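Local coordinates for protein transcriptional regulator (GntR family) (Enterococcus faecalis, PDB 3DDV) that probably regulates gene transcription as a member of the GntR family, with a UTRA domain likely to bind a small-molecule effector, at residues K74-E77 / A78-H82; E105-R108 / G109-I112. All coordinates share one frame; numbering follows the deposited sequence.

Contact 1 of 2, residues K74-E77 / A78-H82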
ATOM      1  N   LYS B  74       1.588  12.138 -35.484  1.00 61.09           N
ATOM      2  CA  LYS B  74       2.305  12.682 -36.657  1.00 61.36           C
ATOM      3  C   LYS B  74       1.626  13.942 -37.194  1.00 61.44           C
ATOM      4  O   LYS B  74       2.217  15.024 -37.263  1.00 61.82           O
ATOM      5  CB  LYS B  74       2.390  11.657 -37.837  1.00 61.82           C
ATOM      6  CG  LYS B  74       2.984  10.230 -37.526  1.00 64.03           C
ATOM      7  CD  LYS B  74       4.536  10.197 -37.385  1.00 65.00           C
ATOM      8  CE  LYS B  74       5.069   9.383 -36.151  1.00 64.60           C
ATOM      9  NZ  LYS B  74       5.203   7.895 -36.370  1.00 64.65           N
ATOM     10  N   THR B  75       0.373  13.805 -37.593  1.00 61.19           N
ATOM     11  CA  THR B  75      -0.301  14.893 -38.273  1.00 61.24           C
ATOM     12  C   THR B  75      -0.361  16.095 -37.392  1.00 61.11           C
ATOM     13  O   THR B  75      -0.195  17.199 -37.853  1.00 61.07           O
ATOM     14  CB  THR B  75      -1.721  14.482 -38.695  1.00 61.50           C
ATOM     15  OG1 THR B  75      -1.627  13.281 -39.488  1.00 60.59           O
ATOM     16  CG2 THR B  75      -2.448  15.617 -39.472  1.00 59.89           C
ATOM     17  N   LEU B  76      -0.587  15.862 -36.112  1.00 61.67           N
ATOM     18  CA  LEU B  76      -0.818  16.942 -35.151  1.00 62.50           C
ATOM     19  C   LEU B  76       0.408  17.838 -35.027  1.00 63.29           C
ATOM     20  O   LEU B  76       0.322  19.075 -35.123  1.00 63.03           O
ATOM     21  CB  LEU B  76      -1.159  16.323 -33.801  1.00 62.04           C
ATOM     22  CG  LEU B  76      -2.218  16.971 -32.922  1.00 62.11           C
ATOM     23  CD1 LEU B  76      -3.290  17.699 -33.687  1.00 60.53           C
ATOM     24  CD2 LEU B  76      -2.812  15.891 -32.041  1.00 62.29           C
ATOM     25  N   GLU B  77       1.551  17.176 -34.840  1.00 64.51           N
ATOM     26  CA  GLU B  77       2.855  17.826 -34.737  1.00 65.40           C
ATOM     27  C   GLU B  77       3.368  18.353 -36.068  1.00 65.52           C
ATOM     28  O   GLU B  77       3.800  19.490 -36.125  1.00 66.33           O
ATOM     29  CB  GLU B  77       3.889  16.879 -34.117  1.00 66.12           C
ATOM     30  CG  GLU B  77       4.132  17.166 -32.628  1.00 67.50           C
ATOM     31  CD  GLU B  77       4.789  16.010 -31.892  1.00 68.10           C
ATOM     32  OE1 GLU B  77       4.907  14.906 -32.480  1.00 72.45           O
ATOM     33  OE2 GLU B  77       5.167  16.198 -30.708  1.00 71.93           O
ATOM     34  N   ALA B  78       3.305  17.571 -37.145  1.00 65.34           N
ATOM     35  CA  ALA B  78       3.591  18.145 -38.476  1.00 65.44           C
ATOM     36  C   ALA B  78       2.800  19.438 -38.783  1.00 65.37           C
ATOM     37  O   ALA B  78       3.266  20.247 -39.562  1.00 66.10           O
ATOM     38  CB  ALA B  78       3.380  17.115 -39.606  1.00 64.89           C
ATOM     39  N   LYS B  79       1.626  19.645 -38.190  1.00 65.47           N
ATOM     40  CA  LYS B  79       0.756  20.734 -38.634  1.00 65.81           C
ATOM     41  C   LYS B  79       0.418  21.785 -37.595  1.00 66.08           C
ATOM     42  O   LYS B  79       0.511  22.973 -37.892  1.00 66.12           O
ATOM     43  CB  LYS B  79      -0.555  20.194 -39.214  1.00 65.64           C
ATOM     44  CG  LYS B  79      -0.371  19.272 -40.421  1.00 66.33           C
ATOM     45  CD  LYS B  79      -1.361  19.592 -41.565  1.00 65.98           C
ATOM     46  CE  LYS B  79      -1.455  18.448 -42.582  1.00 65.01           C
ATOM     47  NZ  LYS B  79      -1.984  18.903 -43.895  1.00 65.44           N
ATOM     48  N   SER B  80       0.014  21.369 -36.391  1.00 66.35           N
ATOM     49  CA  SER B  80      -0.746  22.280 -35.501  1.00 66.13           C
ATOM     50  C   SER B  80       0.082  23.440 -34.964  1.00 66.30           C
ATOM     51  O   SER B  80      -0.487  24.436 -34.457  1.00 65.64           O
ATOM     52  CB  SER B  80      -1.359  21.506 -34.344  1.00 65.90           C
ATOM     53  OG  SER B  80      -0.392  20.659 -33.790  1.00 64.81           O
ATOM     54  N   GLY B  81       1.412  23.309 -35.107  1.00 66.65           N
ATOM     55  CA  GLY B  81       2.360  24.198 -34.462  1.00 66.81           C
ATOM     56  C   GLY B  81       2.109  24.074 -32.970  1.00 67.35           C
ATOM     57  O   GLY B  81       1.621  25.006 -32.328  1.00 68.26           O
ATOM     58  N   HIS B  82       2.352  22.882 -32.447  1.00 67.09           N
ATOM     59  CA  HIS B  82       2.274  22.595 -31.022  1.00 66.75           C
ATOM     60  C   HIS B  82       3.029  21.299 -30.847  1.00 66.25           C
ATOM     61  O   HIS B  82       3.204  20.522 -31.796  1.00 65.10           O
ATOM     62  CB  HIS B  82       0.854  22.337 -30.540  1.00 66.86           C
ATOM     63  CG  HIS B  82       0.013  23.556 -30.370  1.00 67.50           C
ATOM     64  ND1 HIS B  82      -1.182  23.727 -31.042  1.00 68.26           N
ATOM     65  CD2 HIS B  82       0.162  24.642 -29.579  1.00 67.56           C
ATOM     66  CE1 HIS B  82      -1.721  24.881 -30.688  1.00 68.32           C
ATOM     67  NE2 HIS B  82      -0.927  25.452 -29.798  1.00 68.21           N
TER

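Contact 2 of 2, residues E105-R108 / G109-I112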
ATOM      1  N   GLU B 105     -15.489  -9.921 -29.660  1.00 63.87           N
ATOM      2  CA  GLU B 105     -15.641 -11.349 -29.932  1.00 64.37           C
ATOM      3  C   GLU B 105     -15.226 -12.114 -28.702  1.00 64.54           C
ATOM      4  O   GLU B 105     -14.311 -12.925 -28.769  1.00 63.71           O
ATOM      5  CB  GLU B 105     -14.777 -11.784 -31.119  1.00 64.45           C
ATOM      6  CG  GLU B 105     -14.820 -10.800 -32.235  1.00 64.99           C
ATOM      7  CD  GLU B 105     -14.518 -11.392 -33.570  1.00 65.13           C
ATOM      8  OE1 GLU B 105     -13.451 -11.998 -33.791  1.00 68.92           O
ATOM      9  OE2 GLU B 105     -15.368 -11.219 -34.431  1.00 67.31           O
ATOM     10  N   ILE B 106     -15.890 -11.799 -27.588  1.00 64.94           N
ATOM     11  CA  ILE B 106     -15.721 -12.490 -26.317  1.00 65.25           C
ATOM     12  C   ILE B 106     -17.107 -12.473 -25.708  1.00 65.80           C
ATOM     13  O   ILE B 106     -18.046 -12.044 -26.394  1.00 65.53           O
ATOM     14  CB  ILE B 106     -14.667 -11.792 -25.418  1.00 65.36           C
ATOM     15  CG1 ILE B 106     -15.124 -10.369 -25.046  1.00 65.59           C
ATOM     16  CG2 ILE B 106     -13.298 -11.785 -26.123  1.00 63.53           C
ATOM     17  CD1 ILE B 106     -14.049  -9.539 -24.402  1.00 64.73           C
ATOM     18  N   LYS B 107     -17.237 -12.905 -24.443  1.00 66.52           N
ATOM     19  CA  LYS B 107     -18.560 -13.052 -23.772  1.00 66.94           C
ATOM     20  C   LYS B 107     -18.866 -11.935 -22.772  1.00 66.62           C
ATOM     21  O   LYS B 107     -17.939 -11.496 -22.100  1.00 66.80           O
ATOM     22  CB  LYS B 107     -18.599 -14.393 -23.014  1.00 67.40           C
ATOM     23  CG  LYS B 107     -18.081 -15.621 -23.835  1.00 69.02           C
ATOM     24  CD  LYS B 107     -18.861 -16.974 -23.525  1.00 69.15           C
ATOM     25  CE  LYS B 107     -18.750 -18.042 -24.682  1.00 69.46           C
ATOM     26  NZ  LYS B 107     -17.511 -18.888 -24.624  1.00 70.41           N
ATOM     27  N   ARG B 108     -20.141 -11.508 -22.644  1.00 66.31           N
ATOM     28  CA  ARG B 108     -20.575 -10.609 -21.539  1.00 66.14           C
ATOM     29  C   ARG B 108     -19.883 -11.225 -20.309  1.00 65.64           C
ATOM     30  O   ARG B 108     -19.730 -12.447 -20.235  1.00 65.83           O
ATOM     31  CB  ARG B 108     -22.162 -10.456 -21.392  1.00 66.38           C
ATOM     32  CG  ARG B 108     -22.779  -9.398 -20.287  1.00 67.02           C
ATOM     33  CD  ARG B 108     -23.989  -8.344 -20.754  1.00 68.03           C
ATOM     34  NE  ARG B 108     -24.056  -7.024 -19.978  1.00 70.42           N
ATOM     35  CZ  ARG B 108     -24.537  -5.810 -20.393  1.00 69.42           C
ATOM     36  NH1 ARG B 108     -25.044  -5.631 -21.578  1.00 71.23           N
ATOM     37  NH2 ARG B 108     -24.519  -4.729 -19.618  1.00 68.63           N
ATOM     38  N   GLY B 109     -19.368 -10.388 -19.412  1.00 64.45           N
ATOM     39  CA  GLY B 109     -18.750 -10.867 -18.208  1.00 63.52           C
ATOM     40  C   GLY B 109     -17.244 -10.944 -18.264  1.00 62.89           C
ATOM     41  O   GLY B 109     -16.586 -10.809 -17.238  1.00 63.61           O
ATOM     42  N   ASP B 110     -16.684 -11.169 -19.440  1.00 61.84           N
ATOM     43  CA  ASP B 110     -15.250 -11.384 -19.570  1.00 60.95           C
ATOM     44  C   ASP B 110     -14.455 -10.176 -19.132  1.00 59.30           C
ATOM     45  O   ASP B 110     -14.948  -9.074 -19.096  1.00 59.02           O
ATOM     46  CB  ASP B 110     -14.886 -11.742 -21.025  1.00 62.00           C
ATOM     47  CG  ASP B 110     -15.043 -13.217 -21.330  1.00 63.76           C
ATOM     48  OD1 ASP B 110     -15.333 -13.961 -20.383  1.00 67.38           O
ATOM     49  OD2 ASP B 110     -14.863 -13.635 -22.503  1.00 67.68           O
ATOM     50  N   ALA B 111     -13.199 -10.415 -18.825  1.00 58.06           N
ATOM     51  CA  ALA B 111     -12.359  -9.458 -18.121  1.00 57.38           C
ATOM     52  C   ALA B 111     -11.739  -8.427 -19.034  1.00 56.72           C
ATOM     53  O   ALA B 111     -10.999  -8.786 -19.968  1.00 57.57           O
ATOM     54  CB  ALA B 111     -11.236 -10.214 -17.410  1.00 57.21           C
ATOM     55  N   ILE B 112     -11.963  -7.149 -18.728  1.00 55.21           N
ATOM     56  CA  ILE B 112     -11.468  -6.049 -19.571  1.00 54.33           C
ATOM     57  C   ILE B 112     -10.490  -5.191 -18.823  1.00 53.15           C
ATOM     58  O   ILE B 112     -10.732  -4.821 -17.692  1.00 51.53           O
ATOM     59  CB  ILE B 112     -12.599  -5.110 -20.032  1.00 53.69           C
ATOM     60  CG1 ILE B 112     -13.552  -5.835 -21.017  1.00 52.77           C
ATOM     61  CG2 ILE B 112     -12.003  -3.875 -20.602  1.00 53.76           C
ATOM     62  CD1 ILE B 112     -12.918  -6.297 -22.335  1.00 49.92           C
TER

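Contact 1 of 2, residues K74-E77 / A78-H82
The root of the Lys-79 side chain meets Thr-75, one turn earlier: its CG, set beside its own backbone N (chi1 -60°), comes 3.3 Å from Thr-75 O and 4.3 Å from Thr-75 CG2, so it is the aliphatic part of the lysine that meets the threonine methyl. From there the chain bends at chi2 and leads the ammonium away; Lys-79 NZ has a long, weak ion pair with Glu-67. The threonine turns its hydroxyl backward along the chain, where OG1 is hydrogen-bonded to Ser-71 O, and both residues also touch Tyr-63. Ala-78 makes a simpler contact: its CB rests 3.3 Å from Lys-74 O, the same carbonyl that accepts Ala-78 N at 2.8 Å in the ordinary i to i+4 bond of the helix. Ser-80 N donates to Leu-76 O in the final turn, although the position of that oxygen is uncertain. Gly-81 then departs from helical geometry with positive phi, closing helix 72-80. Glu-77 bridges the turn that follows. Its chain is extended beyond CG (chi2 162°); CG passes 3.6 Å from His-82 O, while OE2 accepts a hydrogen bond from Ile-84 N at the start of strand 84-95. The His-82 ring stacks with Phe-121. Chemically, the helical segments meet through main-chain hydrogen bonds and aliphatic carbon, whereas the polar groups bond beyond them: Thr-75 returns its hydroxyl to a carbonyl one turn back, and the carboxylate of Glu-77 joins the end of the helix to strand 84-95.

Contact 2 of 2, residues E105-R108 / G109-I112
The carboxylate of Asp-110 presents a face to Lys-107: the backbone N of Lys-107 stands above that plane, 62° out of it as seen from Asp-110 OD2, and bonds to this oxygen at 3.2 Å with a nearly straight N-H (169°). Lys-107 CB lies over the same face, 3.8 Å from Asp-110 OD2. Ile-106 reaches the same oxygen from another direction, with its CB 3.5 Å away. The aspartate is brought back over the chain by chi1 of -85°, which sets CG beside its own N. Another bond runs the opposite way, from Asp-110 N to Lys-107 O at 3.0 Å, and closes a type II beta turn. Gly-109 holds the third position with positive phi, where a side chain would collide with the carbonyl of Arg-108. This turn follows the Schellman motif at Glu-105, which ends helix 98-104, and delivers the chain into strand 111-121 of the antiparallel sheet of the UTRA domain. Beyond the turn, the terminal methyls meet: Ile-106 CD1 is 4.0 Å from Ile-112 CD1, the two side chains crossing at a slant. Ile-112 also touches Ile-100 and Leu-104 of helix 98-104, so the start of the strand packs on that helix as well as on the loop residue Ile-106. Asp-110 packs on Gln-95 of the second subunit, and Ala-111 on Val-94 of that subunit.

Overall arrangement
Contact 1 precedes contact 2 along the chain, and both belong to the UTRA domain. Their centres are 37 Å apart and their nearest atoms about 25 Å, on opposite sides of the chain's centre, so they do not touch. Each leads from a helix toward a strand: contact 1 is the last turns of helix 72-80 and the residues after it, before strand 84-95; contact 2 is the loop from helix 98-104 into strand 111-121. These strands are antiparallel neighbours in the six-stranded sheet, 84-95 being one of the two outer strands within the chain. The sheet thus connects two helix-to-strand transitions at distant ends of the domain; contact 2, unlike contact 1, also meets the second subunit.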